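Local coordinates for protein alpha-L-arabinosidase (Xanthomonas axonopodis pv. citri, PDB 6D25) that probably removes alpha-L-arabinofuranosyl side groups from arabinoxylans, internally di-substituted ones included, as a trimeric GH51 glycoside hydrolase, at residues A168-R176 against R183-V194; I371-M381 against L391-A399. All blocks are in the same frame, centred on the assembly; numbering follows the deposited sequence.

Contact 1. Residues A168-R176 against R183-V194; sequences AEYMTAPTR and RRANGRDAPWQV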
loop_
_atom_site.group_PDB
_atom_site.type_symbol
_atom_site.label_atom_id
_atom_site.label_comp_id
_atom_site.label_asym_id
_atom_site.label_seq_id
_atom_site.Cartn_x
_atom_site.Cartn_y
_atom_site.Cartn_z
ATOM N N ALA A 168 -5.316 -17.826 3.207
ATOM C CA ALA A 168 -6.544 -18.457 2.795
ATOM C C ALA A 168 -6.251 -19.756 2.018
ATOM O O ALA A 168 -6.937 -20.765 2.247
ATOM C CB ALA A 168 -7.351 -17.522 1.927
ATOM N N GLU A 169 -5.261 -19.737 1.134
ATOM C CA GLU A 169 -4.910 -20.937 0.381
ATOM C C GLU A 169 -4.392 -22.027 1.337
ATOM O O GLU A 169 -4.804 -23.204 1.249
ATOM C CB GLU A 169 -3.863 -20.652 -0.709
ATOM C CG GLU A 169 -3.402 -21.889 -1.493
ATOM C CD GLU A 169 -2.330 -21.636 -2.541
ATOM O OE1 GLU A 169 -2.346 -20.500 -3.098
ATOM O OE2 GLU A 169 -1.414 -22.562 -2.798
ATOM N N TYR A 170 -3.485 -21.642 2.237
ATOM C CA TYR A 170 -2.925 -22.576 3.196
ATOM C C TYR A 170 -4.045 -23.321 3.927
ATOM O O TYR A 170 -4.001 -24.538 4.092
ATOM C CB TYR A 170 -2.071 -21.821 4.202
ATOM C CG TYR A 170 -1.390 -22.675 5.244
ATOM C CD1 TYR A 170 -2.016 -22.956 6.440
ATOM C CD2 TYR A 170 -0.128 -23.192 5.027
ATOM C CE1 TYR A 170 -1.393 -23.715 7.419
ATOM C CE2 TYR A 170 0.511 -23.949 5.990
ATOM C CZ TYR A 170 -0.109 -24.204 7.202
ATOM O OH TYR A 170 0.533 -24.951 8.157
ATOM N N MET A 171 -5.036 -22.573 4.375
ATOM C CA MET A 171 -6.082 -23.143 5.231
ATOM C C MET A 171 -7.122 -23.948 4.424
ATOM O O MET A 171 -7.680 -24.889 4.992
ATOM C CB MET A 171 -6.810 -22.054 6.020
ATOM C CG MET A 171 -5.962 -21.527 7.193
ATOM S SD MET A 171 -6.889 -20.382 8.259
ATOM C CE MET A 171 -6.979 -18.929 7.224
ATOM N N THR A 172 -7.413 -23.555 3.175
ATOM C CA THR A 172 -8.631 -24.073 2.472
ATOM C C THR A 172 -8.324 -24.862 1.190
ATOM O O THR A 172 -9.214 -25.498 0.690
ATOM C CB THR A 172 -9.594 -22.928 2.097
ATOM O OG1 THR A 172 -9.009 -22.051 1.125
ATOM C CG2 THR A 172 -10.022 -22.134 3.309
ATOM N N ALA A 173 -7.112 -24.838 0.658
ATOM C CA ALA A 173 -6.838 -25.459 -0.639
ATOM C C ALA A 173 -6.914 -26.986 -0.534
ATOM O O ALA A 173 -6.248 -27.574 0.312
ATOM C CB ALA A 173 -5.510 -25.018 -1.194
ATOM N N PRO A 174 -7.712 -27.627 -1.417
ATOM C CA PRO A 174 -7.756 -29.079 -1.492
ATOM C C PRO A 174 -6.727 -29.683 -2.451
ATOM O O PRO A 174 -6.579 -30.899 -2.480
ATOM C CB PRO A 174 -9.194 -29.350 -2.000
ATOM C CG PRO A 174 -9.423 -28.216 -2.968
ATOM C CD PRO A 174 -8.726 -27.037 -2.313
ATOM N N THR A 175 -6.051 -28.859 -3.238
ATOM C CA THR A 175 -5.089 -29.343 -4.260
ATOM C C THR A 175 -3.756 -29.720 -3.588
ATOM O O THR A 175 -3.610 -29.598 -2.361
ATOM C CB THR A 175 -4.844 -28.226 -5.285
ATOM O OG1 THR A 175 -4.457 -27.023 -4.594
ATOM C CG2 THR A 175 -6.065 -28.003 -6.149
ATOM N N ARG A 176 -2.784 -30.058 -4.387
ATOM C CA ARG A 176 -1.428 -30.390 -3.922
ATOM C C ARG A 176 -0.465 -29.228 -4.218
ATOM O O ARG A 176 0.699 -29.443 -4.560
ATOM C CB ARG A 176 -0.955 -31.692 -4.577
ATOM C CG ARG A 176 -1.965 -32.832 -4.473
ATOM C CD ARG A 176 -1.980 -33.441 -3.103
ATOM N NE ARG A 176 -2.965 -34.515 -2.926
ATOM C CZ ARG A 176 -3.238 -35.032 -1.738
ATOM N NH1 ARG A 176 -4.460 -35.459 -1.461
ATOM N NH2 ARG A 176 -2.296 -35.041 -0.811
ATOM N N ARG A 183 0.518 -27.125 4.917
ATOM C CA ARG A 183 -0.510 -27.456 5.891
ATOM C C ARG A 183 -0.486 -28.968 6.225
ATOM O O ARG A 183 -0.547 -29.361 7.413
ATOM C CB ARG A 183 -1.885 -27.048 5.374
ATOM C CG ARG A 183 -3.017 -27.363 6.335
ATOM C CD ARG A 183 -4.399 -27.374 5.701
ATOM N NE ARG A 183 -4.548 -28.395 4.668
ATOM C CZ ARG A 183 -4.944 -28.184 3.395
ATOM N NH1 ARG A 183 -5.080 -26.958 2.893
ATOM N NH2 ARG A 183 -5.204 -29.251 2.623
ATOM N N ARG A 184 -0.418 -29.805 5.199
ATOM C CA ARG A 184 -0.374 -31.255 5.409
ATOM C C ARG A 184 0.882 -31.640 6.211
ATOM O O ARG A 184 0.783 -32.478 7.116
ATOM C CB ARG A 184 -0.448 -32.022 4.087
ATOM C CG ARG A 184 -1.687 -31.715 3.256
ATOM C CD ARG A 184 -1.872 -32.686 2.088
ATOM N NE ARG A 184 -3.149 -32.421 1.432
ATOM C CZ ARG A 184 -3.353 -31.609 0.415
ATOM N NH1 ARG A 184 -2.324 -31.050 -0.191
ATOM N NH2 ARG A 184 -4.604 -31.335 0.037
ATOM N N ALA A 185 2.032 -31.077 5.889
ATOM C CA ALA A 185 3.299 -31.358 6.583
ATOM C C ALA A 185 3.152 -31.003 8.081
ATOM O O ALA A 185 3.746 -31.676 8.947
ATOM C CB ALA A 185 4.438 -30.560 5.967
ATOM N N ASN A 186 2.380 -29.943 8.360
ATOM C CA ASN A 186 2.194 -29.441 9.705
ATOM C C ASN A 186 1.053 -30.197 10.416
ATOM O O ASN A 186 0.681 -29.837 11.526
ATOM C CB ASN A 186 1.949 -27.933 9.673
ATOM C CG ASN A 186 3.220 -27.153 9.416
ATOM O OD1 ASN A 186 4.310 -27.649 9.715
ATOM N ND2 ASN A 186 3.125 -25.984 8.810
ATOM N N GLY A 187 0.499 -31.241 9.799
ATOM C CA GLY A 187 -0.363 -32.197 10.472
ATOM C C GLY A 187 -1.832 -32.098 10.109
ATOM O O GLY A 187 -2.601 -32.783 10.722
ATOM N N ARG A 188 -2.239 -31.289 9.133
ATOM C CA ARG A 188 -3.648 -31.190 8.750
ATOM C C ARG A 188 -3.807 -31.542 7.261
ATOM O O ARG A 188 -3.524 -30.747 6.353
ATOM C CB ARG A 188 -4.161 -29.774 9.026
ATOM C CG ARG A 188 -5.581 -29.547 8.564
ATOM C CD ARG A 188 -6.602 -30.331 9.380
ATOM N NE ARG A 188 -7.921 -30.182 8.746
ATOM C CZ ARG A 188 -9.093 -30.360 9.347
ATOM N NH1 ARG A 188 -9.149 -30.659 10.629
ATOM N NH2 ARG A 188 -10.203 -30.161 8.668
ATOM N N ASP A 189 -4.294 -32.732 7.000
ATOM C CA ASP A 189 -4.394 -33.242 5.634
ATOM C C ASP A 189 -5.512 -32.509 4.880
ATOM O O ASP A 189 -5.278 -31.960 3.801
ATOM C CB ASP A 189 -4.563 -34.762 5.631
ATOM C CG ASP A 189 -4.731 -35.359 4.236
ATOM O OD1 ASP A 189 -4.058 -34.922 3.291
ATOM O OD2 ASP A 189 -5.543 -36.255 4.116
ATOM N N ALA A 190 -6.723 -32.551 5.421
ATOM C CA ALA A 190 -7.871 -31.948 4.722
ATOM C C ALA A 190 -7.872 -30.437 4.968
ATOM O O ALA A 190 -7.411 -29.971 5.988
ATOM C CB ALA A 190 -9.171 -32.575 5.216
ATOM N N PRO A 191 -8.427 -29.685 4.035
ATOM C CA PRO A 191 -8.683 -28.277 4.309
ATOM C C PRO A 191 -9.563 -28.087 5.562
ATOM O O PRO A 191 -10.337 -28.975 5.911
ATOM C CB PRO A 191 -9.505 -27.770 3.113
ATOM C CG PRO A 191 -9.280 -28.761 2.033
ATOM C CD PRO A 191 -8.949 -30.079 2.722
ATOM N N TRP A 192 -9.437 -26.948 6.203
ATOM C CA TRP A 192 -10.423 -26.492 7.157
ATOM C C TRP A 192 -11.476 -25.651 6.419
ATOM O O TRP A 192 -11.257 -25.158 5.319
ATOM C CB TRP A 192 -9.799 -25.607 8.233
ATOM C CG TRP A 192 -8.821 -26.237 9.176
ATOM C CD1 TRP A 192 -9.099 -27.015 10.260
ATOM C CD2 TRP A 192 -7.402 -26.023 9.181
ATOM N NE1 TRP A 192 -7.944 -27.323 10.913
ATOM C CE2 TRP A 192 -6.883 -26.708 10.293
ATOM C CE3 TRP A 192 -6.529 -25.290 8.382
ATOM C CZ2 TRP A 192 -5.525 -26.704 10.610
ATOM C CZ3 TRP A 192 -5.184 -25.301 8.679
ATOM C CH2 TRP A 192 -4.689 -25.990 9.790
ATOM N N GLN A 193 -12.601 -25.448 7.072
ATOM C CA GLN A 193 -13.605 -24.504 6.631
ATOM C C GLN A 193 -13.292 -23.132 7.227
ATOM O O GLN A 193 -13.072 -23.008 8.441
ATOM C CB GLN A 193 -15.003 -24.961 7.083
ATOM C CG GLN A 193 -15.384 -26.352 6.592
ATOM C CD GLN A 193 -15.502 -26.434 5.086
ATOM O OE1 GLN A 193 -16.262 -25.678 4.482
ATOM N NE2 GLN A 193 -14.746 -27.333 4.486
ATOM N N VAL A 194 -13.278 -22.126 6.354
ATOM C CA VAL A 194 -13.100 -20.732 6.731
ATOM C C VAL A 194 -14.293 -19.924 6.203
ATOM O O VAL A 194 -14.217 -19.281 5.147
ATOM C CB VAL A 194 -11.755 -20.165 6.235
ATOM C CG1 VAL A 194 -11.583 -18.723 6.695
ATOM C CG2 VAL A 194 -10.574 -21.011 6.717
HETATM O O HOH W 1 -3.654 -36.121 1.222
#
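Arg-183 lays its CB over the ring face of Tyr-170, a CH-pi contact 3.9 Å from the ring centroid, then runs on to the last turn of helix 161-172. A bend at chi3 (62°) turns its guanidinium so that NH1 donates to Tyr-170 O (2.9 Å) and, together with NH2, grips Ala-173 O. NE and NH2 also reach Arg-188 O and Asp-189 O of its own segment, so five bonds, all near the guanidinium plane, fix the rotation of this buried group. Its charge at the helix C-terminus probably offsets the carbonyl dipoles there. At the hydroxyl end of the ring, near its plane, Asn-186 ND2 donates to Tyr-170 OH, 2.9 Å away and practically straight (179°); His-137 is a second partner of that hydroxyl.

The segments belong to a beta-alpha-beta crossover of the (beta/alpha)8 barrel: helix 161-172 follows strand 149-154, helix 178-185 ends in a Schellman motif with Gly-187 at C-prime, and 188-194 leads into strand 196-199. On that lead-in, Trp-192 N donates to Met-171 O (3.0 Å), the indole brings CE3 against Met-171 CG, and Val-194 CG2 meets Thr-172 CG2 at 3.6 Å. Asp-141, on helix 136-146, takes the indole NE1.

The outer side is looser. Pro-174 and Pro-191 touch only lightly, and Arg-184, extended from CG to NE, grips Thr-175 O with NH1 (2.9 Å) and NH2, both from one face of the carbonyl. The exposed Arg-176 guanidinium stacks on that of Arg-184, centres 4.0 Å apart and planes 25° apart. Asp-189, weakly salt-bridged through OD1 to Arg-184 NE, probably eases this pairing of like charges. Arg-176 also touches a crystal neighbour, while its backbone N is bonded to Glu-129 of the second subunit.

Contact 2. Residues I371-M381 against L391-A399; sequences IAQMVNVLQAM and LTPTYHVFA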
loop_
_atom_site.group_PDB
_atom_site.type_symbol
_atom_site.label_atom_id
_atom_site.label_comp_id
_atom_site.label_asym_id
_atom_site.label_seq_id
_atom_site.Cartn_x
_atom_site.Cartn_y
_atom_site.Cartn_z
ATOM N N ILE A 371 -19.195 -10.652 21.005
ATOM C CA ILE A 371 -18.933 -9.942 22.250
ATOM C C ILE A 371 -17.426 -9.928 22.513
ATOM O O ILE A 371 -16.725 -10.940 22.264
ATOM C CB ILE A 371 -19.733 -10.564 23.416
ATOM C CG1 ILE A 371 -19.790 -9.612 24.601
ATOM C CG2 ILE A 371 -19.174 -11.922 23.811
ATOM C CD1 ILE A 371 -20.635 -10.035 25.772
ATOM N N ALA A 372 -16.942 -8.829 23.067
ATOM C CA ALA A 372 -15.545 -8.686 23.444
ATOM C C ALA A 372 -15.353 -8.963 24.941
ATOM O O ALA A 372 -15.913 -8.212 25.750
ATOM C CB ALA A 372 -15.088 -7.280 23.137
ATOM N N GLN A 373 -14.592 -9.973 25.355
ATOM C CA GLN A 373 -13.968 -11.038 24.573
ATOM C C GLN A 373 -14.251 -12.347 25.320
ATOM O O GLN A 373 -15.013 -12.329 26.291
ATOM C CB GLN A 373 -12.468 -10.782 24.421
ATOM C CG GLN A 373 -12.143 -9.625 23.478
ATOM C CD GLN A 373 -10.696 -9.520 23.092
ATOM O OE1 GLN A 373 -9.949 -10.511 23.213
ATOM N NE2 GLN A 373 -10.308 -8.342 22.614
ATOM N N MET A 374 -13.676 -13.468 24.905
ATOM C CA MET A 374 -14.247 -14.750 25.238
ATOM C C MET A 374 -13.809 -15.203 26.642
ATOM O O MET A 374 -14.675 -15.613 27.437
ATOM C CB MET A 374 -13.868 -15.805 24.188
ATOM C CG MET A 374 -14.649 -17.093 24.304
ATOM S SD MET A 374 -14.301 -18.229 22.929
ATOM C CE MET A 374 -12.633 -18.735 23.329
ATOM N N VAL A 375 -12.497 -15.199 26.944
ATOM C CA VAL A 375 -11.983 -15.659 28.214
ATOM C C VAL A 375 -11.023 -14.613 28.788
ATOM O O VAL A 375 -10.180 -14.114 28.052
ATOM C CB VAL A 375 -11.266 -17.016 28.074
ATOM C CG1 VAL A 375 -10.858 -17.586 29.430
ATOM C CG2 VAL A 375 -12.106 -18.024 27.320
ATOM N N ASN A 376 -11.188 -14.245 30.047
ATOM C CA ASN A 376 -10.200 -13.440 30.814
ATOM C C ASN A 376 -10.075 -11.984 30.334
ATOM O O ASN A 376 -9.221 -11.270 30.884
ATOM C CB ASN A 376 -8.821 -14.102 30.799
ATOM C CG ASN A 376 -8.779 -15.324 31.687
ATOM O OD1 ASN A 376 -9.511 -15.348 32.693
ATOM N ND2 ASN A 376 -7.936 -16.291 31.344
ATOM N N VAL A 377 -10.838 -11.549 29.338
ATOM C CA VAL A 377 -10.602 -10.238 28.693
ATOM C C VAL A 377 -11.964 -9.561 28.507
ATOM O O VAL A 377 -12.913 -10.173 27.974
ATOM C CB VAL A 377 -9.921 -10.427 27.326
ATOM C CG1 VAL A 377 -9.869 -9.144 26.530
ATOM C CG2 VAL A 377 -8.524 -11.017 27.490
ATOM N N LEU A 378 -12.030 -8.308 28.936
ATOM C CA LEU A 378 -13.228 -7.487 28.823
ATOM C C LEU A 378 -14.451 -8.255 29.353
ATOM O O LEU A 378 -14.333 -8.769 30.433
ATOM C CB LEU A 378 -13.351 -6.979 27.380
ATOM C CG LEU A 378 -12.325 -5.902 27.010
ATOM C CD1 LEU A 378 -12.361 -5.581 25.531
ATOM C CD2 LEU A 378 -12.519 -4.631 27.816
ATOM N N GLN A 379 -15.581 -8.303 28.636
ATOM C CA GLN A 379 -16.843 -8.844 29.189
ATOM C C GLN A 379 -16.877 -10.355 28.951
ATOM O O GLN A 379 -17.702 -10.845 28.166
ATOM C CB GLN A 379 -18.073 -8.162 28.586
ATOM C CG GLN A 379 -19.348 -8.518 29.347
ATOM C CD GLN A 379 -20.600 -7.798 28.887
ATOM O OE1 GLN A 379 -20.520 -6.781 28.181
ATOM N NE2 GLN A 379 -21.756 -8.297 29.312
ATOM N N ALA A 380 -16.012 -11.088 29.659
ATOM C CA ALA A 380 -15.710 -12.463 29.327
ATOM C C ALA A 380 -16.828 -13.450 29.685
ATOM O O ALA A 380 -17.651 -13.213 30.582
ATOM C CB ALA A 380 -14.448 -12.847 30.038
ATOM N N MET A 381 -16.825 -14.603 28.982
ATOM C CA MET A 381 -17.665 -15.723 29.360
ATOM C C MET A 381 -17.110 -16.414 30.609
ATOM O O MET A 381 -17.852 -16.934 31.443
ATOM C CB MET A 381 -17.727 -16.790 28.258
ATOM C CG MET A 381 -18.291 -16.360 26.941
ATOM S SD MET A 381 -19.905 -15.513 27.049
ATOM C CE MET A 381 -19.376 -13.830 26.998
ATOM N N LEU A 391 -17.521 -19.310 35.656
ATOM C CA LEU A 391 -18.466 -18.868 34.652
ATOM C C LEU A 391 -19.062 -17.528 35.101
ATOM O O LEU A 391 -19.484 -17.392 36.228
ATOM C CB LEU A 391 -19.585 -19.902 34.514
ATOM C CG LEU A 391 -19.143 -21.320 34.160
ATOM C CD1 LEU A 391 -20.315 -22.271 34.079
ATOM C CD2 LEU A 391 -18.479 -21.326 32.804
ATOM N N THR A 392 -19.107 -16.565 34.203
ATOM C CA THR A 392 -19.564 -15.212 34.565
ATOM C C THR A 392 -21.090 -15.102 34.412
ATOM O O THR A 392 -21.734 -15.900 33.745
ATOM C CB THR A 392 -18.878 -14.161 33.692
ATOM O OG1 THR A 392 -19.347 -14.324 32.347
ATOM C CG2 THR A 392 -17.364 -14.255 33.779
ATOM N N PRO A 393 -21.667 -14.050 34.986
ATOM C CA PRO A 393 -23.057 -13.746 34.740
ATOM C C PRO A 393 -23.375 -13.633 33.247
ATOM O O PRO A 393 -24.443 -14.058 32.815
ATOM C CB PRO A 393 -23.311 -12.426 35.484
ATOM C CG PRO A 393 -22.342 -12.499 36.605
ATOM C CD PRO A 393 -21.102 -13.115 35.970
ATOM N N THR A 394 -22.451 -13.097 32.468
ATOM C CA THR A 394 -22.659 -12.924 31.040
ATOM C C THR A 394 -22.774 -14.289 30.360
ATOM O O THR A 394 -23.625 -14.466 29.499
ATOM C CB THR A 394 -21.528 -12.088 30.421
ATOM O OG1 THR A 394 -21.542 -10.802 31.018
ATOM C CG2 THR A 394 -21.639 -11.967 28.914
ATOM N N TYR A 395 -21.939 -15.250 30.725
ATOM C CA TYR A 395 -22.035 -16.628 30.229
ATOM C C TYR A 395 -23.455 -17.155 30.367
ATOM O O TYR A 395 -24.000 -17.778 29.437
ATOM C CB TYR A 395 -21.074 -17.542 30.986
ATOM C CG TYR A 395 -21.157 -19.003 30.638
ATOM C CD1 TYR A 395 -22.042 -19.865 31.259
ATOM C CD2 TYR A 395 -20.326 -19.545 29.669
ATOM C CE1 TYR A 395 -22.120 -21.208 30.923
ATOM C CE2 TYR A 395 -20.369 -20.892 29.345
ATOM C CZ TYR A 395 -21.261 -21.737 29.981
ATOM O OH TYR A 395 -21.280 -23.069 29.636
ATOM N N HIS A 396 -24.032 -16.942 31.549
ATOM C CA HIS A 396 -25.363 -17.466 31.846
ATOM C C HIS A 396 -26.403 -16.802 30.946
ATOM O O HIS A 396 -27.404 -17.445 30.616
ATOM C CB HIS A 396 -25.701 -17.279 33.319
ATOM C CG HIS A 396 -24.808 -18.071 34.213
ATOM N ND1 HIS A 396 -24.586 -19.431 34.034
ATOM C CD2 HIS A 396 -24.068 -17.711 35.290
ATOM C CE1 HIS A 396 -23.802 -19.877 34.997
ATOM N NE2 HIS A 396 -23.425 -18.828 35.736
ATOM N N VAL A 397 -26.190 -15.561 30.527
ATOM C CA VAL A 397 -27.148 -14.947 29.599
ATOM C C VAL A 397 -27.029 -15.592 28.200
ATOM O O VAL A 397 -28.060 -15.881 27.554
ATOM C CB VAL A 397 -26.992 -13.425 29.538
ATOM C CG1 VAL A 397 -28.063 -12.824 28.627
ATOM C CG2 VAL A 397 -27.084 -12.792 30.916
ATOM N N PHE A 398 -25.818 -15.863 27.740
ATOM C CA PHE A 398 -25.641 -16.643 26.486
ATOM C C PHE A 398 -26.364 -17.991 26.599
ATOM O O PHE A 398 -27.046 -18.394 25.638
ATOM C CB PHE A 398 -24.159 -16.838 26.148
ATOM C CG PHE A 398 -23.531 -15.642 25.470
ATOM C CD1 PHE A 398 -23.280 -14.471 26.155
ATOM C CD2 PHE A 398 -23.221 -15.686 24.113
ATOM C CE1 PHE A 398 -22.718 -13.380 25.514
ATOM C CE2 PHE A 398 -22.661 -14.595 23.472
ATOM C CZ PHE A 398 -22.408 -13.454 24.161
ATOM N N ALA A 399 -26.236 -18.658 27.757
ATOM C CA ALA A 399 -26.927 -19.932 27.989
ATOM C C ALA A 399 -28.454 -19.734 27.932
ATOM O O ALA A 399 -29.136 -20.477 27.259
ATOM C CB ALA A 399 -26.526 -20.540 29.315
#
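Thr-392 ties the loop after strand 366-371, the eighth of the (beta/alpha)8 barrel, to helix 393-400, whose N-cap it is. Its backbone N donates to Met-381 O (3.1 Å). With chi1 at 67°, its OG1 faces two ways: it donates to Ala-380 O at 2.7 Å, in the carbonyl plane on a lone pair, and accepts the capping bond from Tyr-395 N. Thr-394 uses its two branches differently. Gln-379 NE2 points straight at Thr-394 OG1 (3.0 Å, 173°), which also bonds Asn-344, while Thr-327 N holds OE1 of the same amide. The other branch, Thr-394 CG2, meets Ile-371 CD1 tip to tip and lies 3.5 Å from Met-381 CE. Tyr-395 sets its CB against Met-381 O and its CD2 near Met-381 CB; its hydroxyl is bonded to Ala-85 O of helix 80-88. One turn further along, Phe-398 closes the buried patch and also meets Phe-356 of helix 346-361 edge-to-face. Met-381, bent at chi2 and chi3, brings its sulfur over one ring face in a Met-aromatic contact, SD 3.9 Å from the centroid, and Ile-371 CG2 touches Phe-398 CZ at 3.6 Å.

Overall arrangement
Both contacts belong to the (beta/alpha)8 barrel but sit at different ends of it: contact 1 lies on the return from helix 161-172 to the N-terminal end of the fourth strand, 196-199, whereas contact 2 starts at the C-terminal end of the eighth, 366-371, where Ile-371 bonds Gly-50, just ahead of the first strand, 51-52, consistent with barrel closure. Their centres are about 31 Å apart, their nearest atoms about 15 Å. Contact 1 is peripheral, its centre about 28 Å from that of the chain, and meets a second subunit; contact 2 is central, about 9 Å. In GH51 enzymes the active site opens at the C-terminal strand ends, consistent with Gln-373, preceded by a cis peptide bond, hydrogen-bonding Glu-54 and a glycerol probably from the crystallisation liquor.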